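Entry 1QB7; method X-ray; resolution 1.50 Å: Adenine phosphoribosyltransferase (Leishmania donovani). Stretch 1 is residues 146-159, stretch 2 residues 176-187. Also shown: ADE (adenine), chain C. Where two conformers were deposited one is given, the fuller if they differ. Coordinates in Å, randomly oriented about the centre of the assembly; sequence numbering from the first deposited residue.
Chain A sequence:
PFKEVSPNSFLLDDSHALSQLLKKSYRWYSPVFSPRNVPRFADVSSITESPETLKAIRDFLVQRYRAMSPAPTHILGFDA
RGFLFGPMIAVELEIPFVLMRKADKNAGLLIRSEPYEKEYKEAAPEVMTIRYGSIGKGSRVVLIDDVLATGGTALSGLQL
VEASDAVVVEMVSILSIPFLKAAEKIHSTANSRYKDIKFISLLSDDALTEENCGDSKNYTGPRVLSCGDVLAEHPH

Stretch 1 (146-159) DVLATGGTALSGLQ
Stretch 2 176-187: SIPFLKAAEKIH

A short parallel strand pairing leads into an apolar helix-to-helix contact, with one water bridging the two loops and the start of the second helix, and the two stretches bury 530 Å² together. Leu148 pairs with Ser176 in a parallel bridge (CA to CA 4.7 Å), both side chains on the same sheet face, and Ile177 N donates to Leu148 O at 3.1 Å (146°), the one direct hydrogen bond across the contact. Beyond the bridge Ala149 (phi/psi -102/-96) leaves the strand; a water donates to Ala149 O, with its oxygen 2.7 Å away, and that water oxygen also donates to Ile177 O (2.8 Å) and accepts from Ala182 N (3.1 Å). Ile177 (m, m) sets CG1 3.8 Å from Val147 CG1, and Leu180 (m, t) sets CD1 3.8 Å from Ala149 CB, whose methyl also lies 3.4 Å from adenine N9. Gly151, N-cap of helix 152-159, has positive phi (79/15); an ideal CB would fall 2.9 Å from Ala182 CB, a clash, so the absence of a side chain leaves room for the 5.0 Å approach of Gly151 CA to Ala182 CA. Helix 182-187, with Lys181 (45/39) at its N-cap position, runs at 40° to the first, axes 10.6 Å apart at closest. Ile186 (m, t) spans that gap: CD1 reaches Ala154 CB at 4.1 Å, and CG2 meets CD1 of Leu158 (m, t) at 3.7 Å.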

# COMPACT_ATOMS: atom_id res chain seq x y z
N ASP A 146 4.45 7.17 5.52
CA ASP A 146 4.10 8.54 5.16
C ASP A 146 4.34 9.58 6.25
O ASP A 146 4.92 10.63 5.99
CB ASP A 146 2.66 8.62 4.65
CG ASP A 146 1.62 8.40 5.74
OD1 ASP A 146 1.85 7.57 6.65
OD2 ASP A 146 0.56 9.04 5.67
N VAL A 147 3.91 9.27 7.47
CA VAL A 147 4.06 10.21 8.58
C VAL A 147 4.82 9.62 9.77
O VAL A 147 4.59 8.47 10.15
CB VAL A 147 2.65 10.67 9.10
CG1 VAL A 147 2.80 11.63 10.26
CG2 VAL A 147 1.86 11.33 7.98
N LEU A 148 5.78 10.37 10.30
CA LEU A 148 6.50 9.93 11.49
C LEU A 148 5.82 10.67 12.64
O LEU A 148 6.01 11.87 12.80
CB LEU A 148 7.98 10.29 11.45
CG LEU A 148 8.73 9.81 12.71
CD1 LEU A 148 8.77 8.29 12.77
CD2 LEU A 148 10.14 10.36 12.74
N ALA A 149 4.95 9.96 13.36
CA ALA A 149 4.23 10.54 14.48
C ALA A 149 4.86 10.11 15.81
O ALA A 149 5.84 10.71 16.24
CB ALA A 149 2.77 10.15 14.41
N THR A 150 4.33 9.07 16.44
CA THR A 150 4.89 8.60 17.71
C THR A 150 6.10 7.68 17.51
O THR A 150 6.87 7.46 18.45
CB THR A 150 3.84 7.86 18.57
OG1 THR A 150 3.39 6.69 17.89
CG2 THR A 150 2.66 8.77 18.86
N GLY A 151 6.25 7.14 16.31
CA GLY A 151 7.39 6.28 16.01
C GLY A 151 7.33 4.85 16.49
O GLY A 151 8.35 4.16 16.49
N GLY A 152 6.14 4.38 16.88
CA GLY A 152 6.00 3.02 17.35
C GLY A 152 6.39 2.01 16.28
O GLY A 152 7.19 1.10 16.53
N THR A 153 5.83 2.17 15.09
CA THR A 153 6.14 1.26 13.99
C THR A 153 7.57 1.43 13.49
O THR A 153 8.17 0.48 13.00
CB THR A 153 5.14 1.38 12.83
OG1 THR A 153 4.96 2.76 12.50
CG2 THR A 153 3.80 0.76 13.22
N ALA A 154 8.11 2.64 13.63
CA ALA A 154 9.49 2.90 13.21
C ALA A 154 10.41 2.02 14.05
O ALA A 154 11.34 1.39 13.51
CB ALA A 154 9.85 4.39 13.39
N LEU A 155 10.13 1.95 15.35
CA LEU A 155 10.91 1.14 16.27
C LEU A 155 10.76 -0.34 15.91
O LEU A 155 11.72 -1.10 15.99
CB LEU A 155 10.49 1.39 17.72
CG LEU A 155 11.17 0.50 18.78
CD1 LEU A 155 12.68 0.74 18.80
CD2 LEU A 155 10.57 0.76 20.14
N SER A 156 9.55 -0.75 15.51
CA SER A 156 9.35 -2.15 15.11
C SER A 156 10.22 -2.47 13.90
O SER A 156 10.81 -3.55 13.80
CB SER A 156 7.88 -2.41 14.77
OG SER A 156 7.15 -2.67 15.95
N GLY A 157 10.32 -1.49 13.00
CA GLY A 157 11.13 -1.64 11.80
C GLY A 157 12.59 -1.84 12.16
O GLY A 157 13.24 -2.73 11.62
N LEU A 158 13.10 -1.03 13.09
CA LEU A 158 14.49 -1.13 13.53
C LEU A 158 14.77 -2.49 14.15
O LEU A 158 15.77 -3.12 13.84
CB LEU A 158 14.80 -0.01 14.54
CG LEU A 158 14.51 1.42 14.08
CD1 LEU A 158 14.78 2.40 15.22
CD2 LEU A 158 15.33 1.77 12.86
N GLN A 159 13.86 -2.96 15.00
CA GLN A 159 14.02 -4.25 15.65
C GLN A 159 14.08 -5.39 14.64
O GLN A 159 14.93 -6.27 14.73
CB GLN A 159 12.88 -4.50 16.64
CG GLN A 159 12.87 -3.55 17.83
CD GLN A 159 11.66 -3.74 18.72
OE1 GLN A 159 10.61 -4.22 18.28
NE2 GLN A 159 11.79 -3.34 19.98
N SER A 176 6.74 14.72 9.03
CA SER A 176 7.13 14.46 10.42
C SER A 176 6.34 15.39 11.34
O SER A 176 5.91 16.47 10.92
CB SER A 176 8.62 14.71 10.62
OG SER A 176 8.97 16.02 10.23
N ILE A 177 6.10 14.92 12.56
CA ILE A 177 5.38 15.68 13.58
C ILE A 177 6.39 15.82 14.72
O ILE A 177 6.30 15.13 15.74
CB ILE A 177 4.17 14.88 14.13
CG1 ILE A 177 3.38 14.20 12.99
CG2 ILE A 177 3.28 15.79 14.95
CD1 ILE A 177 2.68 15.14 12.05
N PRO A 178 7.36 16.75 14.58
CA PRO A 178 8.40 16.98 15.59
C PRO A 178 7.94 17.11 17.05
O PRO A 178 8.66 16.72 17.98
CB PRO A 178 9.11 18.24 15.08
CG PRO A 178 8.04 18.93 14.28
CD PRO A 178 7.40 17.80 13.55
N PHE A 179 6.72 17.60 17.24
CA PHE A 179 6.16 17.78 18.58
C PHE A 179 6.11 16.47 19.35
O PHE A 179 6.26 16.45 20.57
CB PHE A 179 4.77 18.39 18.49
CG PHE A 179 4.12 18.63 19.82
CD1 PHE A 179 4.48 19.74 20.59
CD2 PHE A 179 3.16 17.76 20.31
CE1 PHE A 179 3.89 19.96 21.83
CE2 PHE A 179 2.56 17.98 21.55
CZ PHE A 179 2.92 19.09 22.31
N LEU A 180 5.88 15.37 18.64
CA LEU A 180 5.79 14.05 19.25
C LEU A 180 7.14 13.42 19.59
O LEU A 180 7.19 12.33 20.15
CB LEU A 180 4.95 13.13 18.37
CG LEU A 180 3.48 13.56 18.28
CD1 LEU A 180 2.76 12.79 17.18
CD2 LEU A 180 2.80 13.36 19.63
N LYS A 181 8.22 14.10 19.23
CA LYS A 181 9.59 13.67 19.53
C LYS A 181 9.96 12.20 19.32
O LYS A 181 10.74 11.63 20.08
CB LYS A 181 9.94 14.10 20.96
CG LYS A 181 9.99 15.61 21.16
CD LYS A 181 9.91 15.99 22.62
CE LYS A 181 9.90 17.50 22.79
NZ LYS A 181 9.57 17.90 24.19
N ALA A 182 9.46 11.60 18.24
CA ALA A 182 9.75 10.21 17.91
C ALA A 182 11.25 9.95 17.74
O ALA A 182 11.78 8.99 18.29
CB ALA A 182 8.99 9.79 16.66
N ALA A 183 11.92 10.79 16.95
CA ALA A 183 13.35 10.64 16.72
C ALA A 183 14.13 10.80 18.02
O ALA A 183 15.02 9.99 18.31
CB ALA A 183 13.84 11.64 15.67
N GLU A 184 13.79 11.83 18.79
CA GLU A 184 14.45 12.10 20.08
C GLU A 184 14.34 10.88 21.00
O GLU A 184 15.34 10.43 21.56
CB GLU A 184 13.81 13.31 20.77
CG GLU A 184 14.70 14.55 20.88
CD GLU A 184 14.74 15.39 19.62
OE1 GLU A 184 14.55 16.62 19.72
OE2 GLU A 184 12.61 14.02 23.60
N LYS A 185 13.13 10.35 21.16
CA LYS A 185 12.88 9.19 22.02
C LYS A 185 13.59 7.92 21.56
O LYS A 185 14.15 7.18 22.38
CB LYS A 185 11.39 8.94 22.16
CG LYS A 185 10.64 10.10 22.78
CD LYS A 185 9.16 9.82 22.84
CE LYS A 185 8.43 11.00 23.45
NZ LYS A 185 6.98 10.68 23.64
N ILE A 186 13.56 7.65 20.26
CA ILE A 186 14.21 6.47 19.71
C ILE A 186 15.73 6.58 19.88
O ILE A 186 16.39 5.59 20.18
CB ILE A 186 13.81 6.25 18.23
CG1 ILE A 186 12.34 5.83 18.16
CG2 ILE A 186 14.70 5.20 17.58
CD1 ILE A 186 11.78 5.74 16.75
N HIS A 187 16.25 7.79 19.74
CA HIS A 187 17.68 8.04 19.88
C HIS A 187 18.24 7.96 21.30
O HIS A 187 19.46 7.92 21.47
CB HIS A 187 18.05 9.40 19.30
CG HIS A 187 18.07 9.43 17.81
ND1 HIS A 187 17.85 10.58 17.09
CD2 HIS A 187 18.29 8.45 16.90
CE1 HIS A 187 17.94 10.31 15.80
NE2 HIS A 187 18.20 9.02 15.66
N9 ADE C . -0.59 10.01 13.82
C8 ADE C . -0.75 8.95 13.02
N7 ADE C . -1.07 9.27 11.76
C5 ADE C . -1.10 10.65 11.78
C6 ADE C . -1.37 11.60 10.79
N6 ADE C . -1.66 11.26 9.54
N1 ADE C . -1.32 12.91 11.17
C2 ADE C . -1.02 13.22 12.44
N3 ADE C . -0.75 12.40 13.45
C4 ADE C . -0.81 11.11 13.04
O HOH W 1 7.67 12.70 15.99